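Long-range contact in peroxiredoxin 6 (Arenicola marina, PDB 2V2G), which probably reduces hydrogen peroxide and organic hydroperoxides to water and alcohols as a thiol-specific peroxidase of the Prx6 subfamily: residues R51-E56 against C86-K91. The protein carries 1 engineered substitution. Residues are numbered along the deposited sequence; the frame is centred on the assembly and turned at random.
Sequences RVIQLE and CLSGVK
In the thioredoxin fold of this peroxiredoxin, the C-terminal ends of helices 43-54 and 74-88 meet, with the CA atoms of Gln54 and Ser88 6.1 Å apart. Gln54 supplies the polar link. Its CG lies anti to the carbonyl carbon (chi1 -63°) and the chain beyond is extended, which carries NE2 to Ser88 O at 3.0 Å. The N-H points almost straight at the oxygen (167°), which lies close to the amide plane of Gln54, yet NE2 stands above the Ser88 carbonyl plane. Gln54 OE1 accepts a bent bond from Arg51 NH1 at 2.9 Å; NH1 lies in the Gln54 carbonyl plane, but OE1 is tilted from the guanidinium plane. Donor and acceptor ends are thus both used, which supports this amide orientation. The first turn of helix 43-54 carries the engineered Ser45, at what is probably the peroxidatic position; the side chain of Leu87, resting on Thr46 and Thr47, is about 9 Å from the side chain of Ser45. Ile53 provides the apolar half: its CG2, anti to the backbone N, meets Val90 CB at 3.6 Å and Ser88 OG at 3.7 Å. The Ser88 hydroxyl is engaged at its own helix end, bonding to Lys85 O and accepting from Val90 N at 2.9 Å. The latter bond forms an ST turn across Gly89, the first residue to leave helical geometry, with positive phi (77°); beyond it Val90 CB points toward 51-56.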
loop_
_atom_site.group_PDB
_atom_site.type_symbol
_atom_site.label_atom_id
_atom_site.label_comp_id
_atom_site.label_asym_id
_atom_site.label_seq_id
_atom_site.Cartn_x
_atom_site.Cartn_y
_atom_site.Cartn_z
ATOM N N ARG A 51 0.113 14.900 -9.963
ATOM C CA ARG A 51 -1.066 14.584 -9.189
ATOM C C ARG A 51 -0.995 15.102 -7.761
ATOM O O ARG A 51 -2.005 15.562 -7.217
ATOM C CB ARG A 51 -1.375 13.085 -9.239
ATOM C CG ARG A 51 -2.653 12.709 -8.567
ATOM C CD ARG A 51 -3.871 13.473 -9.082
ATOM N NE ARG A 51 -5.155 12.986 -8.558
ATOM C CZ ARG A 51 -6.236 13.729 -8.488
ATOM N NH1 ARG A 51 -6.192 14.974 -8.889
ATOM N NH2 ARG A 51 -7.349 13.206 -7.983
ATOM N N VAL A 52 0.163 14.926 -7.118
ATOM C CA VAL A 52 0.334 15.435 -5.763
ATOM C C VAL A 52 0.162 16.970 -5.718
ATOM O O VAL A 52 -0.542 17.469 -4.829
ATOM C CB VAL A 52 1.646 14.940 -5.133
ATOM C CG1 VAL A 52 1.807 15.520 -3.729
ATOM C CG2 VAL A 52 1.611 13.405 -5.046
ATOM N N ILE A 53 0.714 17.695 -6.674
ATOM C CA ILE A 53 0.436 19.155 -6.784
ATOM C C ILE A 53 -1.093 19.395 -6.867
ATOM O O ILE A 53 -1.635 20.234 -6.138
ATOM C CB ILE A 53 1.178 19.860 -7.979
ATOM C CG1 ILE A 53 2.709 19.666 -7.805
ATOM C CG2 ILE A 53 0.648 21.361 -8.161
ATOM C CD1 ILE A 53 3.483 20.278 -8.908
ATOM N N GLN A 54 -1.796 18.630 -7.733
ATOM C CA GLN A 54 -3.228 18.794 -7.851
ATOM C C GLN A 54 -3.973 18.602 -6.523
ATOM O O GLN A 54 -4.993 19.264 -6.300
ATOM C CB GLN A 54 -3.852 17.898 -8.925
ATOM C CG GLN A 54 -3.389 18.170 -10.333
ATOM C CD GLN A 54 -3.891 17.128 -11.327
ATOM O OE1 GLN A 54 -4.527 16.127 -10.949
ATOM N NE2 GLN A 54 -3.602 17.366 -12.604
ATOM N N LEU A 55 -3.445 17.696 -5.684
ATOM C CA LEU A 55 -4.039 17.366 -4.405
ATOM C C LEU A 55 -3.433 18.162 -3.208
ATOM O O LEU A 55 -3.736 17.836 -2.049
ATOM C CB LEU A 55 -3.875 15.852 -4.151
ATOM C CG LEU A 55 -4.686 14.957 -5.081
ATOM C CD1 LEU A 55 -4.268 13.453 -4.879
ATOM C CD2 LEU A 55 -6.168 15.156 -4.770
ATOM N N GLU A 56 -2.579 19.159 -3.440
ATOM C CA GLU A 56 -1.816 19.732 -2.328
ATOM C C GLU A 56 -2.752 20.343 -1.248
ATOM O O GLU A 56 -2.515 20.145 -0.049
ATOM C CB GLU A 56 -0.774 20.744 -2.849
ATOM C CG GLU A 56 -1.112 22.186 -2.737
ATOM C CD GLU A 56 -0.872 22.778 -1.329
ATOM O OE1 GLU A 56 0.008 22.262 -0.564
ATOM O OE2 GLU A 56 -1.553 23.774 -1.007
ATOM N N CYS A 86 4.020 21.725 -15.152
ATOM C CA CYS A 86 3.325 21.761 -16.430
ATOM C C CYS A 86 2.217 20.695 -16.512
ATOM O O CYS A 86 1.062 20.985 -16.818
ATOM C CB CYS A 86 4.356 21.529 -17.527
ATOM S SG CYS A 86 3.685 21.586 -19.174
ATOM N N LEU A 87 2.606 19.464 -16.241
ATOM C CA LEU A 87 1.736 18.342 -16.335
ATOM C C LEU A 87 0.610 18.451 -15.291
ATOM O O LEU A 87 -0.506 17.972 -15.503
ATOM C CB LEU A 87 2.556 17.059 -16.159
ATOM C CG LEU A 87 2.351 15.821 -17.062
ATOM C CD1 LEU A 87 2.240 14.615 -16.221
ATOM C CD2 LEU A 87 1.151 15.915 -18.021
ATOM N N SER A 88 0.897 19.057 -14.146
ATOM C CA SER A 88 -0.102 19.221 -13.097
ATOM C C SER A 88 -1.223 20.156 -13.536
ATOM O O SER A 88 -2.351 20.005 -13.057
ATOM C CB SER A 88 0.478 19.776 -11.791
ATOM O OG SER A 88 0.676 21.179 -11.865
ATOM N N GLY A 89 -0.915 21.106 -14.410
ATOM C CA GLY A 89 -1.891 22.120 -14.853
ATOM C C GLY A 89 -2.085 23.206 -13.796
ATOM O O GLY A 89 -2.895 24.134 -13.979
ATOM N N VAL A 90 -1.333 23.112 -12.699
ATOM C CA VAL A 90 -1.369 24.094 -11.627
ATOM C C VAL A 90 -0.183 25.059 -11.747
ATOM O O VAL A 90 0.957 24.656 -11.871
ATOM C CB VAL A 90 -1.346 23.456 -10.232
ATOM C CG1 VAL A 90 -1.448 24.538 -9.183
ATOM C CG2 VAL A 90 -2.470 22.435 -10.083
ATOM N N LYS A 91 -0.482 26.344 -11.721
ATOM C CA LYS A 91 0.544 27.384 -11.790
ATOM C C LYS A 91 1.026 27.689 -10.361
ATOM O O LYS A 91 0.236 27.631 -9.408
ATOM C CB LYS A 91 -0.037 28.633 -12.447
ATOM C CG LYS A 91 -0.561 28.419 -13.865
ATOM C CD LYS A 91 0.584 28.242 -14.825
ATOM C CE LYS A 91 0.184 28.561 -16.255
ATOM N NZ LYS A 91 1.373 28.994 -17.096
#